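PDB 4YK3: BepE protein from Bartonella henselae str. Houston-1, which is a VirB-translocated effector whose BID domain, the part present here, probably serves as a signal for transfer through the type IV secretion system into host cells. Local coordinates for residues R74-N79 and M107-A112; E40-C45 and E57-V62; Q64-G69 and S118-A123; D53-K58 and E70-Q75. All blocks are in the same frame, centred on the assembly; numbering follows the deposited sequence.

Contact 1 (R74-N79 and M107-A112); sequences RQVAEN and MHLCQA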
loop_
_atom_site.group_PDB
_atom_site.type_symbol
_atom_site.label_atom_id
_atom_site.label_comp_id
_atom_site.label_asym_id
_atom_site.label_seq_id
_atom_site.Cartn_x
_atom_site.Cartn_y
_atom_site.Cartn_z
ATOM N N ARG A 74 -6.956 6.930 -2.408
ATOM C CA ARG A 74 -7.769 8.056 -1.993
ATOM C C ARG A 74 -8.496 7.725 -0.689
ATOM O O ARG A 74 -8.555 8.558 0.214
ATOM C CB ARG A 74 -8.761 8.453 -3.086
ATOM N N GLN A 75 -9.010 6.505 -0.572
ATOM C CA GLN A 75 -9.774 6.140 0.617
ATOM C C GLN A 75 -8.914 6.319 1.872
ATOM O O GLN A 75 -9.354 6.902 2.868
ATOM C CB GLN A 75 -10.293 4.701 0.538
ATOM C CG GLN A 75 -10.998 4.265 1.838
ATOM C CD GLN A 75 -11.426 2.801 1.862
ATOM O OE1 GLN A 75 -11.161 2.044 0.925
ATOM N NE2 GLN A 75 -12.091 2.395 2.951
ATOM N N VAL A 76 -7.673 5.848 1.820
ATOM C CA VAL A 76 -6.838 5.946 3.002
ATOM C C VAL A 76 -6.450 7.396 3.247
ATOM O O VAL A 76 -6.432 7.838 4.386
ATOM C CB VAL A 76 -5.612 5.046 2.884
ATOM C CG1 VAL A 76 -4.576 5.369 3.963
ATOM C CG2 VAL A 76 -6.045 3.601 2.996
ATOM N N ALA A 77 -6.191 8.152 2.185
ATOM C CA ALA A 77 -5.714 9.513 2.372
ATOM C C ALA A 77 -6.836 10.431 2.801
ATOM O O ALA A 77 -6.626 11.362 3.566
ATOM C CB ALA A 77 -5.047 10.045 1.087
ATOM N N GLU A 78 -8.038 10.200 2.299
ATOM C CA GLU A 78 -9.079 11.165 2.609
ATOM C C GLU A 78 -10.102 10.613 3.596
ATOM O O GLU A 78 -10.954 11.329 4.079
ATOM C CB GLU A 78 -9.728 11.662 1.325
ATOM C CG GLU A 78 -8.861 12.770 0.690
ATOM C CD GLU A 78 -8.589 13.967 1.651
ATOM O OE1 GLU A 78 -9.532 14.390 2.372
ATOM O OE2 GLU A 78 -7.441 14.489 1.690
ATOM N N ASN A 79 -9.991 9.342 3.930
ATOM C CA ASN A 79 -10.846 8.829 4.989
ATOM C C ASN A 79 -10.171 7.718 5.739
ATOM O O ASN A 79 -10.625 6.592 5.707
ATOM C CB ASN A 79 -12.170 8.349 4.421
ATOM C CG ASN A 79 -13.219 8.191 5.494
ATOM O OD1 ASN A 79 -12.951 8.426 6.679
ATOM N ND2 ASN A 79 -14.413 7.806 5.093
ATOM N N MET A 107 1.191 10.878 6.947
ATOM C CA MET A 107 1.720 11.363 5.671
ATOM C C MET A 107 2.585 10.315 4.996
ATOM O O MET A 107 2.525 10.142 3.785
ATOM C CB MET A 107 2.537 12.646 5.863
ATOM C CG MET A 107 3.074 13.255 4.559
ATOM S SD MET A 107 4.348 14.556 4.764
ATOM C CE MET A 107 5.792 13.552 5.130
ATOM N N HIS A 108 3.402 9.629 5.783
ATOM C CA HIS A 108 4.276 8.619 5.232
ATOM C C HIS A 108 3.461 7.419 4.764
ATOM O O HIS A 108 3.824 6.760 3.791
ATOM C CB HIS A 108 5.326 8.217 6.263
ATOM C CG HIS A 108 6.267 9.325 6.598
ATOM N ND1 HIS A 108 6.239 9.987 7.808
ATOM C CD2 HIS A 108 7.231 9.925 5.861
ATOM C CE1 HIS A 108 7.166 10.929 7.811
ATOM N NE2 HIS A 108 7.782 10.911 6.643
ATOM N N LEU A 109 2.340 7.158 5.430
ATOM C CA LEU A 109 1.518 6.019 5.046
ATOM C C LEU A 109 0.898 6.315 3.681
ATOM O O LEU A 109 0.885 5.461 2.798
ATOM C CB LEU A 109 0.446 5.719 6.105
ATOM C CG LEU A 109 -0.702 4.799 5.695
ATOM C CD1 LEU A 109 -0.192 3.404 5.317
ATOM C CD2 LEU A 109 -1.809 4.708 6.763
ATOM N N CYS A 110 0.420 7.540 3.504
ATOM C CA CYS A 110 -0.163 7.954 2.228
ATOM C C CYS A 110 0.854 7.910 1.068
ATOM O O CYS A 110 0.536 7.426 -0.017
ATOM C CB CYS A 110 -0.752 9.357 2.360
ATOM S SG CYS A 110 -2.119 9.377 3.541
ATOM N N GLN A 111 2.065 8.397 1.316
ATOM C CA GLN A 111 3.159 8.304 0.348
ATOM C C GLN A 111 3.482 6.862 0.001
ATOM O O GLN A 111 3.628 6.530 -1.158
ATOM C CB GLN A 111 4.434 8.951 0.878
ATOM C CG GLN A 111 4.395 10.434 1.104
ATOM C CD GLN A 111 5.770 10.968 1.476
ATOM O OE1 GLN A 111 5.920 11.710 2.445
ATOM N NE2 GLN A 111 6.784 10.565 0.718
ATOM N N ALA A 112 3.630 6.016 1.018
ATOM C CA ALA A 112 3.977 4.622 0.794
ATOM C C ALA A 112 2.907 3.946 -0.047
ATOM O O ALA A 112 3.216 3.170 -0.945
ATOM C CB ALA A 112 4.155 3.905 2.100
#
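In the helical bundle of the BID domain, the end of helix 69-78 packs against the long helix 97-129 where Ala77 meets Cys110. The two segments run in nearly opposite directions. Their closest backbone approach is between Ala77 CA and Cys110 CA, 5.8 Å apart. This close approach is consistent with the small side chains at this point. The thiol of Cys110 reaches across, and its SG lies 3.8 Å from Ala77 CA and 3.9 Å from Ala77 CB. It therefore rests against the backbone as much as against the methyl group. SG sits anti to the carbonyl carbon of Cys110 (chi1 -64°), which turns it toward helix 69-78.

Beside this pair, on the buried side, one branch of a valine meets one branch of a leucine. Val76 CG1 touches Leu109 CD2 at 4.0 Å. The two side chains cross at about a right angle, so they meet through single methyl groups and not along their lengths. Both have further apolar neighbours. Val76 also packs on Leu55 and Val83. Leu109 also packs on Trp44, Val48 and Tyr49 of helix 32-49, so a third helix joins the layer.

Helix 69-78 ends here. The amide of Asn79 still bonds back to Gln75 O, but Asn79 itself leaves the helical path, and its carbonyl oxygen is hydrogen-bonded to Ser82 OG.

No hydrogen bond joins the two segments. The contact rests on methyl groups and a thiol, so its hold comes from shape and from the removal of apolar surface.

Contact 2 (E40-C45 and E57-V62); sequences EVMHWC and EKMQEV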
loop_
_atom_site.group_PDB
_atom_site.type_symbol
_atom_site.label_atom_id
_atom_site.label_comp_id
_atom_site.label_asym_id
_atom_site.label_seq_id
_atom_site.Cartn_x
_atom_site.Cartn_y
_atom_site.Cartn_z
ATOM N N GLU A 40 6.589 -1.320 2.988
ATOM C CA GLU A 40 6.534 0.047 3.503
ATOM C C GLU A 40 5.143 0.400 4.027
ATOM O O GLU A 40 4.991 0.989 5.100
ATOM C CB GLU A 40 6.939 1.032 2.404
ATOM C CG GLU A 40 7.324 2.386 2.913
ATOM C CD GLU A 40 8.699 2.393 3.539
ATOM O OE1 GLU A 40 9.479 1.476 3.224
ATOM O OE2 GLU A 40 8.985 3.311 4.340
ATOM N N VAL A 41 4.125 0.058 3.241
ATOM C CA VAL A 41 2.747 0.251 3.652
ATOM C C VAL A 41 2.491 -0.475 4.977
ATOM O O VAL A 41 1.879 0.094 5.870
ATOM C CB VAL A 41 1.777 -0.221 2.547
ATOM C CG1 VAL A 41 0.337 -0.304 3.069
ATOM C CG2 VAL A 41 1.854 0.722 1.344
ATOM N N MET A 42 2.964 -1.716 5.115
ATOM C CA MET A 42 2.678 -2.466 6.340
ATOM C C MET A 42 3.339 -1.815 7.547
ATOM O O MET A 42 2.771 -1.800 8.644
ATOM C CB MET A 42 3.138 -3.921 6.230
ATOM C CG MET A 42 2.398 -4.712 5.167
ATOM S SD MET A 42 2.999 -6.399 5.017
ATOM C CE MET A 42 2.709 -7.026 6.676
ATOM N N HIS A 43 4.552 -1.306 7.351
ATOM C CA HIS A 43 5.255 -0.636 8.437
ATOM C C HIS A 43 4.433 0.549 8.944
ATOM O O HIS A 43 4.207 0.705 10.138
ATOM C CB HIS A 43 6.635 -0.161 7.983
ATOM C CG HIS A 43 7.317 0.725 8.976
ATOM N ND1 HIS A 43 7.983 0.234 10.079
ATOM C CD2 HIS A 43 7.428 2.072 9.040
ATOM C CE1 HIS A 43 8.481 1.240 10.775
ATOM N NE2 HIS A 43 8.161 2.367 10.165
ATOM N N TRP A 44 3.976 1.384 8.028
ATOM C CA TRP A 44 3.272 2.576 8.436
ATOM C C TRP A 44 1.844 2.256 8.898
ATOM O O TRP A 44 1.285 3.018 9.690
ATOM C CB TRP A 44 3.289 3.625 7.309
ATOM C CG TRP A 44 4.685 4.168 7.084
ATOM C CD1 TRP A 44 5.478 3.939 5.997
ATOM C CD2 TRP A 44 5.472 4.973 7.986
ATOM N NE1 TRP A 44 6.683 4.550 6.156
ATOM C CE2 TRP A 44 6.718 5.191 7.363
ATOM C CE3 TRP A 44 5.243 5.527 9.250
ATOM C CZ2 TRP A 44 7.741 5.949 7.958
ATOM C CZ3 TRP A 44 6.252 6.272 9.844
ATOM C CH2 TRP A 44 7.482 6.486 9.193
ATOM N N CYS A 45 1.261 1.139 8.440
ATOM C CA CYS A 45 -0.039 0.715 8.987
ATOM C C CYS A 45 0.122 0.399 10.467
ATOM O O CYS A 45 -0.706 0.799 11.292
ATOM C CB CYS A 45 -0.620 -0.510 8.258
ATOM S SG CYS A 45 -1.502 -0.065 6.740
ATOM N N GLU A 57 -4.843 -7.332 2.686
ATOM C CA GLU A 57 -5.827 -7.902 1.773
ATOM C C GLU A 57 -6.094 -6.987 0.571
ATOM O O GLU A 57 -6.086 -7.433 -0.582
ATOM C CB GLU A 57 -7.124 -8.178 2.528
ATOM C CG GLU A 57 -8.188 -8.914 1.740
ATOM C CD GLU A 57 -9.275 -9.472 2.644
ATOM O OE1 GLU A 57 -9.947 -8.677 3.339
ATOM O OE2 GLU A 57 -9.435 -10.710 2.676
ATOM N N LYS A 58 -6.309 -5.703 0.838
ATOM C CA LYS A 58 -6.610 -4.760 -0.224
ATOM C C LYS A 58 -5.418 -4.560 -1.163
ATOM O O LYS A 58 -5.605 -4.313 -2.344
ATOM C CB LYS A 58 -7.060 -3.417 0.352
ATOM C CG LYS A 58 -8.465 -3.453 0.963
ATOM C CD LYS A 58 -9.196 -2.127 0.803
ATOM C CE LYS A 58 -10.613 -2.209 1.362
ATOM N NZ LYS A 58 -11.427 -0.999 1.043
ATOM N N MET A 59 -4.201 -4.656 -0.640
ATOM C CA MET A 59 -3.032 -4.531 -1.494
ATOM C C MET A 59 -2.931 -5.741 -2.422
ATOM O O MET A 59 -2.522 -5.601 -3.573
ATOM C CB MET A 59 -1.756 -4.369 -0.667
ATOM C CG MET A 59 -1.539 -2.943 -0.168
ATOM S SD MET A 59 0.107 -2.734 0.508
ATOM C CE MET A 59 0.033 -3.774 1.991
ATOM N N GLN A 60 -3.320 -6.914 -1.926
ATOM C CA GLN A 60 -3.364 -8.109 -2.766
ATOM C C GLN A 60 -4.427 -7.925 -3.832
ATOM O O GLN A 60 -4.229 -8.299 -4.986
ATOM C CB GLN A 60 -3.647 -9.372 -1.951
ATOM C CG GLN A 60 -2.485 -9.825 -1.076
ATOM C CD GLN A 60 -1.239 -10.146 -1.882
ATOM O OE1 GLN A 60 -1.243 -11.045 -2.728
ATOM N NE2 GLN A 60 -0.164 -9.401 -1.631
ATOM N N GLU A 61 -5.547 -7.323 -3.452
ATOM C CA GLU A 61 -6.642 -7.128 -4.394
ATOM C C GLU A 61 -6.226 -6.202 -5.521
ATOM O O GLU A 61 -6.601 -6.405 -6.676
ATOM C CB GLU A 61 -7.879 -6.587 -3.680
ATOM C CG GLU A 61 -8.670 -7.694 -2.990
ATOM C CD GLU A 61 -9.658 -7.184 -1.953
ATOM O OE1 GLU A 61 -9.786 -5.948 -1.788
ATOM O OE2 GLU A 61 -10.305 -8.032 -1.305
ATOM N N VAL A 62 -5.419 -5.201 -5.190
ATOM C CA VAL A 62 -4.952 -4.270 -6.193
ATOM C C VAL A 62 -4.055 -4.972 -7.227
ATOM O O VAL A 62 -4.137 -4.665 -8.407
ATOM C CB VAL A 62 -4.250 -3.085 -5.531
ATOM C CG1 VAL A 62 -3.513 -2.245 -6.559
ATOM C CG2 VAL A 62 -5.282 -2.242 -4.782
#
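This is a buried apolar contact near the centre of the chain, where Met59 of helix 56-64 meets Val41 of helix 32-49. The two side chains reach toward each other tip to tip. Met59 SD lies 3.5 Å from Val41 CG1 and 3.6 Å from Val41 CB. The terminal methyl follows closely, with Met59 CE 3.6 Å from Val41 CG1. The methionine chain bends at its last torsion (chi3 -68°), and this sets CE beside the valine as well as SD. The backbones stay well apart, so the long methionine spans the gap between the helices.

In the four-helix bundle of the BID domain, this pair bridges two helices that follow each other in the chain. Met42 adds to the same patch from one side. Its CG lies 4.1 Å from Met59 CE, and the two methionine chains cross obliquely. Val41 also packs on Leu55 and on Ala112 and Leu113 of helix 97-129. The backbone oxygen of Met59 is hydrogen-bonded to Tyr116 OH of that same helix.

A neighbouring face of helix 32-49, turned to helix 97-129, carries Trp44 and Glu40. Trp44 NE1 donates to Glu40 OE2 over 3.2 Å, with an N-H...O angle of 148°. The bond uses the anti side of the carboxylate and lies somewhat out of both planes. His43 turns its ring edge to one face of the indole, with CD2 over the centre 3.6 Å above the plane. The ring of His108 is stacked on the opposite face.

Contact 3 (Q64-G69 and S118-A123); sequences QKPSEG and SAVTQA
With chi1 at 169°, Val120 points CG1 away from its own amide and at the ring of Pro66. Next to it, Thr121 has OG1 beside the backbone nitrogen (chi1 -73°), which turns the hydroxyl toward the same proline. Val120 CG1 lies 3.9 Å from Pro66 CB and 4.0 Å from Pro66 CG. The valine and the proline cross at about a right angle, and the methyl sits at the CB-CG edge of the ring. Thr121 OG1 is 3.8 Å from Pro66 O, and a water spans the two. This water donates to Pro66 O over 3.1 Å and is 3.2 Å from Thr121 OG1.

Residues 64-69 form the tight connection between helices 56-64 and 69-78 of the BID domain bundle, and the contact seats that turn on the long helix 97-129. The turn has its own backbone bonds. Glu68 N bonds to Lys65 O, and Gly69 N bonds to Pro66 O over 2.9 Å. Pro66 O is therefore gripped twice, by the backbone amide of Gly69 and by the bridging water. On the outer side of the turn, Lys65 NZ and Glu68 OE2 form a long salt bridge of 3.9 Å.

Other helices close in around Val120. It also packs on Val62 and Leu63 of helix 56-64 and on Met28 of helix 21-30. Gln64 O accepts a hydrogen bond from Arg21 NH1, which ties the end of helix 56-64 to helix 21-30. Thr121 OG1 has a further weak bond to Thr117 O, one turn back in its own helix.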
loop_
_atom_site.group_PDB
_atom_site.type_symbol
_atom_site.label_atom_id
_atom_site.label_comp_id
_atom_site.label_asym_id
_atom_site.label_seq_id
_atom_site.Cartn_x
_atom_site.Cartn_y
_atom_site.Cartn_z
ATOM N N GLN A 64 -4.491 -7.893 -8.414
ATOM C CA GLN A 64 -5.405 -8.524 -9.364
ATOM C C GLN A 64 -6.104 -7.500 -10.250
ATOM O O GLN A 64 -6.422 -7.796 -11.395
ATOM C CB GLN A 64 -6.450 -9.382 -8.636
ATOM C CG GLN A 64 -5.866 -10.554 -7.847
ATOM C CD GLN A 64 -5.018 -11.501 -8.703
ATOM O OE1 GLN A 64 -5.174 -11.576 -9.924
ATOM N NE2 GLN A 64 -4.115 -12.225 -8.056
ATOM N N LYS A 65 -6.344 -6.300 -9.729
ATOM C CA LYS A 65 -6.971 -5.245 -10.527
ATOM C C LYS A 65 -6.362 -3.880 -10.225
ATOM O O LYS A 65 -6.886 -3.115 -9.420
ATOM C CB LYS A 65 -8.487 -5.217 -10.297
ATOM C CG LYS A 65 -9.234 -4.296 -11.258
ATOM C CD LYS A 65 -10.752 -4.439 -11.155
ATOM C CE LYS A 65 -11.217 -5.848 -11.498
ATOM N NZ LYS A 65 -12.696 -6.013 -11.366
ATOM N N PRO A 66 -5.237 -3.564 -10.884
ATOM C CA PRO A 66 -4.474 -2.330 -10.633
ATOM C C PRO A 66 -5.313 -1.052 -10.708
ATOM O O PRO A 66 -5.004 -0.061 -10.040
ATOM C CB PRO A 66 -3.417 -2.353 -11.740
ATOM C CG PRO A 66 -3.221 -3.818 -12.024
ATOM C CD PRO A 66 -4.562 -4.454 -11.849
ATOM N N SER A 67 -6.375 -1.095 -11.502
ATOM C CA SER A 67 -7.249 0.053 -11.700
ATOM C C SER A 67 -7.961 0.474 -10.414
ATOM O O SER A 67 -8.520 1.563 -10.345
ATOM C CB SER A 67 -8.288 -0.257 -12.779
ATOM O OG SER A 67 -9.235 -1.207 -12.307
ATOM N N GLU A 68 -7.953 -0.388 -9.403
ATOM C CA GLU A 68 -8.551 -0.044 -8.114
ATOM C C GLU A 68 -7.532 0.548 -7.151
ATOM O O GLU A 68 -7.869 0.929 -6.030
ATOM C CB GLU A 68 -9.199 -1.275 -7.484
ATOM C CG GLU A 68 -10.427 -1.780 -8.231
ATOM C CD GLU A 68 -10.940 -3.091 -7.673
ATOM O OE1 GLU A 68 -10.438 -3.513 -6.611
ATOM O OE2 GLU A 68 -11.837 -3.700 -8.292
ATOM N N GLY A 69 -6.277 0.620 -7.580
ATOM C CA GLY A 69 -5.243 1.184 -6.735
ATOM C C GLY A 69 -5.491 2.642 -6.398
ATOM O O GLY A 69 -5.288 3.063 -5.259
ATOM N N SER A 118 1.031 3.121 -7.528
ATOM C CA SER A 118 1.683 3.564 -8.761
ATOM C C SER A 118 2.657 2.504 -9.286
ATOM O O SER A 118 2.744 2.277 -10.495
ATOM C CB SER A 118 2.420 4.882 -8.541
ATOM O OG SER A 118 1.517 5.883 -8.110
ATOM N N ALA A 119 3.387 1.851 -8.385
ATOM C CA ALA A 119 4.340 0.830 -8.817
ATOM C C ALA A 119 3.606 -0.360 -9.431
ATOM O O ALA A 119 4.060 -0.932 -10.421
ATOM C CB ALA A 119 5.206 0.382 -7.668
ATOM N N VAL A 120 2.472 -0.728 -8.841
ATOM C CA VAL A 120 1.644 -1.803 -9.384
ATOM C C VAL A 120 1.132 -1.444 -10.778
ATOM O O VAL A 120 1.189 -2.250 -11.713
ATOM C CB VAL A 120 0.450 -2.130 -8.457
ATOM C CG1 VAL A 120 -0.520 -3.056 -9.174
ATOM C CG2 VAL A 120 0.927 -2.753 -7.148
ATOM N N THR A 121 0.611 -0.234 -10.911
ATOM C CA THR A 121 0.126 0.231 -12.202
ATOM C C THR A 121 1.278 0.299 -13.210
ATOM O O THR A 121 1.145 -0.120 -14.352
ATOM C CB THR A 121 -0.555 1.611 -12.062
ATOM O OG1 THR A 121 -1.821 1.438 -11.409
ATOM C CG2 THR A 121 -0.764 2.268 -13.437
ATOM N N GLN A 122 2.424 0.790 -12.760
ATOM C CA GLN A 122 3.588 0.935 -13.629
ATOM C C GLN A 122 4.129 -0.428 -14.052
ATOM O O GLN A 122 4.661 -0.581 -15.146
ATOM C CB GLN A 122 4.650 1.757 -12.902
ATOM C CG GLN A 122 5.978 1.933 -13.583
ATOM C CD GLN A 122 6.907 2.809 -12.748
ATOM O OE1 GLN A 122 7.297 3.897 -13.173
ATOM N NE2 GLN A 122 7.242 2.345 -11.539
ATOM N N ALA A 123 3.964 -1.430 -13.194
ATOM C CA ALA A 123 4.492 -2.758 -13.499
ATOM C C ALA A 123 3.599 -3.462 -14.500
ATOM O O ALA A 123 4.096 -4.128 -15.409
ATOM C CB ALA A 123 4.630 -3.597 -12.231
HETATM O O HOH W 1 -2.431 0.431 -8.475
#

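Contact 4 (D53-K58 and E70-Q75); sequences DVLKEK and EDLSRQ
The flat group here is the amide of Gln75, and Lys58 meets it at its oxygen edge. Lys58 NZ donates to Gln75 OE1 over 3.1 Å. The ammonium lies in the carbonyl plane, on a lone pair, with a C=O...N angle of 124°. At the other end of the amide, Gln75 NE2 donates to a water over 3.1 Å. That water also accepts from Lys58 NZ over 2.8 Å, so lysine, amide and water close a small ring. Gln75 NE2 is also hydrogen-bonded to Ser82 OG. Bonds at both ends fix which way round the amide lies.

Nearer the two backbones, the contact is apolar. Leu72 CD1 lies 3.8 Å from Lys58 CD and 4.0 Å from Leu55 CD2. The aliphatic part of the lysine thus covers the leucine, while its charged end goes on to Gln75. A bend at chi2 (-147°) directs the lysine chain along this path.

Leu55 stands at the N-cap of helix 56-64, and Leu72 lies on helix 69-78. Leu55 also packs on Val41 and Cys45 of helix 32-49, and Leu72 on Leu113 of helix 97-129.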
loop_
_atom_site.group_PDB
_atom_site.type_symbol
_atom_site.label_atom_id
_atom_site.label_comp_id
_atom_site.label_asym_id
_atom_site.label_seq_id
_atom_site.Cartn_x
_atom_site.Cartn_y
_atom_site.Cartn_z
ATOM N N ASP A 53 -1.214 -5.331 9.354
ATOM C CA ASP A 53 -1.919 -6.149 8.376
ATOM C C ASP A 53 -3.178 -5.516 7.800
ATOM O O ASP A 53 -3.832 -6.090 6.926
ATOM C CB ASP A 53 -2.286 -7.495 9.005
ATOM C CG ASP A 53 -1.069 -8.363 9.258
ATOM O OD1 ASP A 53 0.021 -8.024 8.742
ATOM O OD2 ASP A 53 -1.198 -9.374 9.979
ATOM N N VAL A 54 -3.509 -4.331 8.284
ATOM C CA VAL A 54 -4.809 -3.740 8.015
ATOM C C VAL A 54 -5.088 -3.577 6.515
ATOM O O VAL A 54 -6.210 -3.770 6.059
ATOM C CB VAL A 54 -4.919 -2.403 8.760
ATOM C CG1 VAL A 54 -6.064 -1.649 8.262
ATOM C CG2 VAL A 54 -5.086 -2.672 10.235
ATOM N N LEU A 55 -4.061 -3.259 5.737
ATOM C CA LEU A 55 -4.255 -3.088 4.304
ATOM C C LEU A 55 -3.732 -4.262 3.469
ATOM O O LEU A 55 -3.674 -4.182 2.231
ATOM C CB LEU A 55 -3.580 -1.789 3.849
ATOM C CG LEU A 55 -4.314 -0.514 4.253
ATOM C CD1 LEU A 55 -3.578 0.708 3.737
ATOM C CD2 LEU A 55 -5.736 -0.549 3.715
ATOM N N LYS A 56 -3.339 -5.347 4.121
ATOM C CA LYS A 56 -2.708 -6.439 3.378
ATOM C C LYS A 56 -3.613 -7.033 2.299
ATOM O O LYS A 56 -3.195 -7.200 1.135
ATOM C CB LYS A 56 -2.252 -7.536 4.328
ATOM C CG LYS A 56 -0.942 -7.207 5.023
ATOM C CD LYS A 56 -0.391 -8.456 5.661
ATOM C CE LYS A 56 -0.325 -9.558 4.646
ATOM N NZ LYS A 56 0.409 -10.748 5.174
ATOM N N GLU A 57 -4.843 -7.332 2.686
ATOM C CA GLU A 57 -5.827 -7.902 1.773
ATOM C C GLU A 57 -6.094 -6.987 0.571
ATOM O O GLU A 57 -6.086 -7.433 -0.582
ATOM C CB GLU A 57 -7.124 -8.178 2.528
ATOM C CG GLU A 57 -8.188 -8.914 1.740
ATOM C CD GLU A 57 -9.275 -9.472 2.644
ATOM O OE1 GLU A 57 -9.947 -8.677 3.339
ATOM O OE2 GLU A 57 -9.435 -10.710 2.676
ATOM N N LYS A 58 -6.309 -5.703 0.838
ATOM C CA LYS A 58 -6.610 -4.760 -0.224
ATOM C C LYS A 58 -5.418 -4.560 -1.163
ATOM O O LYS A 58 -5.605 -4.313 -2.344
ATOM C CB LYS A 58 -7.060 -3.417 0.352
ATOM C CG LYS A 58 -8.465 -3.453 0.963
ATOM C CD LYS A 58 -9.196 -2.127 0.803
ATOM C CE LYS A 58 -10.613 -2.209 1.362
ATOM N NZ LYS A 58 -11.427 -0.999 1.043
ATOM N N GLU A 70 -5.929 3.418 -7.384
ATOM C CA GLU A 70 -6.192 4.834 -7.143
ATOM C C GLU A 70 -7.260 4.982 -6.062
ATOM O O GLU A 70 -7.145 5.826 -5.187
ATOM C CB GLU A 70 -6.624 5.553 -8.426
ATOM C CG GLU A 70 -6.418 7.057 -8.356
ATOM C CD GLU A 70 -6.706 7.773 -9.677
ATOM O OE1 GLU A 70 -6.293 7.264 -10.745
ATOM O OE2 GLU A 70 -7.337 8.856 -9.642
ATOM N N ASP A 71 -8.284 4.139 -6.117
ATOM C CA ASP A 71 -9.347 4.185 -5.132
ATOM C C ASP A 71 -8.813 3.904 -3.736
ATOM O O ASP A 71 -9.104 4.643 -2.798
ATOM C CB ASP A 71 -10.446 3.193 -5.483
ATOM C CG ASP A 71 -11.226 3.612 -6.707
ATOM O OD1 ASP A 71 -11.401 4.834 -6.894
ATOM O OD2 ASP A 71 -11.658 2.726 -7.479
ATOM N N LEU A 72 -8.036 2.837 -3.600
ATOM C CA LEU A 72 -7.463 2.482 -2.311
ATOM C C LEU A 72 -6.636 3.655 -1.764
ATOM O O LEU A 72 -6.728 4.013 -0.594
ATOM C CB LEU A 72 -6.601 1.229 -2.437
ATOM C CG LEU A 72 -5.780 0.910 -1.197
ATOM C CD1 LEU A 72 -6.721 0.690 0.004
ATOM C CD2 LEU A 72 -4.897 -0.305 -1.456
ATOM N N SER A 73 -5.861 4.276 -2.637
ATOM C CA SER A 73 -5.051 5.408 -2.228
ATOM C C SER A 73 -5.895 6.569 -1.692
ATOM O O SER A 73 -5.581 7.132 -0.646
ATOM C CB SER A 73 -4.197 5.883 -3.395
ATOM O OG SER A 73 -2.910 6.215 -2.930
ATOM N N ARG A 74 -6.956 6.930 -2.408
ATOM C CA ARG A 74 -7.769 8.056 -1.993
ATOM C C ARG A 74 -8.496 7.725 -0.689
ATOM O O ARG A 74 -8.555 8.558 0.214
ATOM C CB ARG A 74 -8.761 8.453 -3.086
ATOM N N GLN A 75 -9.010 6.505 -0.572
ATOM C CA GLN A 75 -9.774 6.140 0.617
ATOM C C GLN A 75 -8.914 6.319 1.872
ATOM O O GLN A 75 -9.354 6.902 2.868
ATOM C CB GLN A 75 -10.293 4.701 0.538
ATOM C CG GLN A 75 -10.998 4.265 1.838
ATOM C CD GLN A 75 -11.426 2.801 1.862
ATOM O OE1 GLN A 75 -11.161 2.044 0.925
ATOM N NE2 GLN A 75 -12.091 2.395 2.951
HETATM O O HOH W 2 -12.604 -0.619 3.504
#

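How the contacts relate
Contacts 2 and 3 are buried, while contacts 1 and 4 are partly buried. Contact 2 lies nearest the centre of the chain, and its contact across the segments is wholly apolar, as in contact 1. Contact 4 is about 6 Å from it, centre to centre, and both use helix 56-64. Contact 4 combines a buried leucine pair with a lysine-amide pair on partly exposed residues. Contact 3, at the turn between helices 56-64 and 69-78, has a water bridge. Contacts 1 and 3 both place part of residues 64-79 on helix 97-129. Contacts 1 and 4 share helix 69-78 and touch through Val76 and Leu55. Val62 packs on both Gly69 and Leu72, joining contact 2 to contacts 3 and 4.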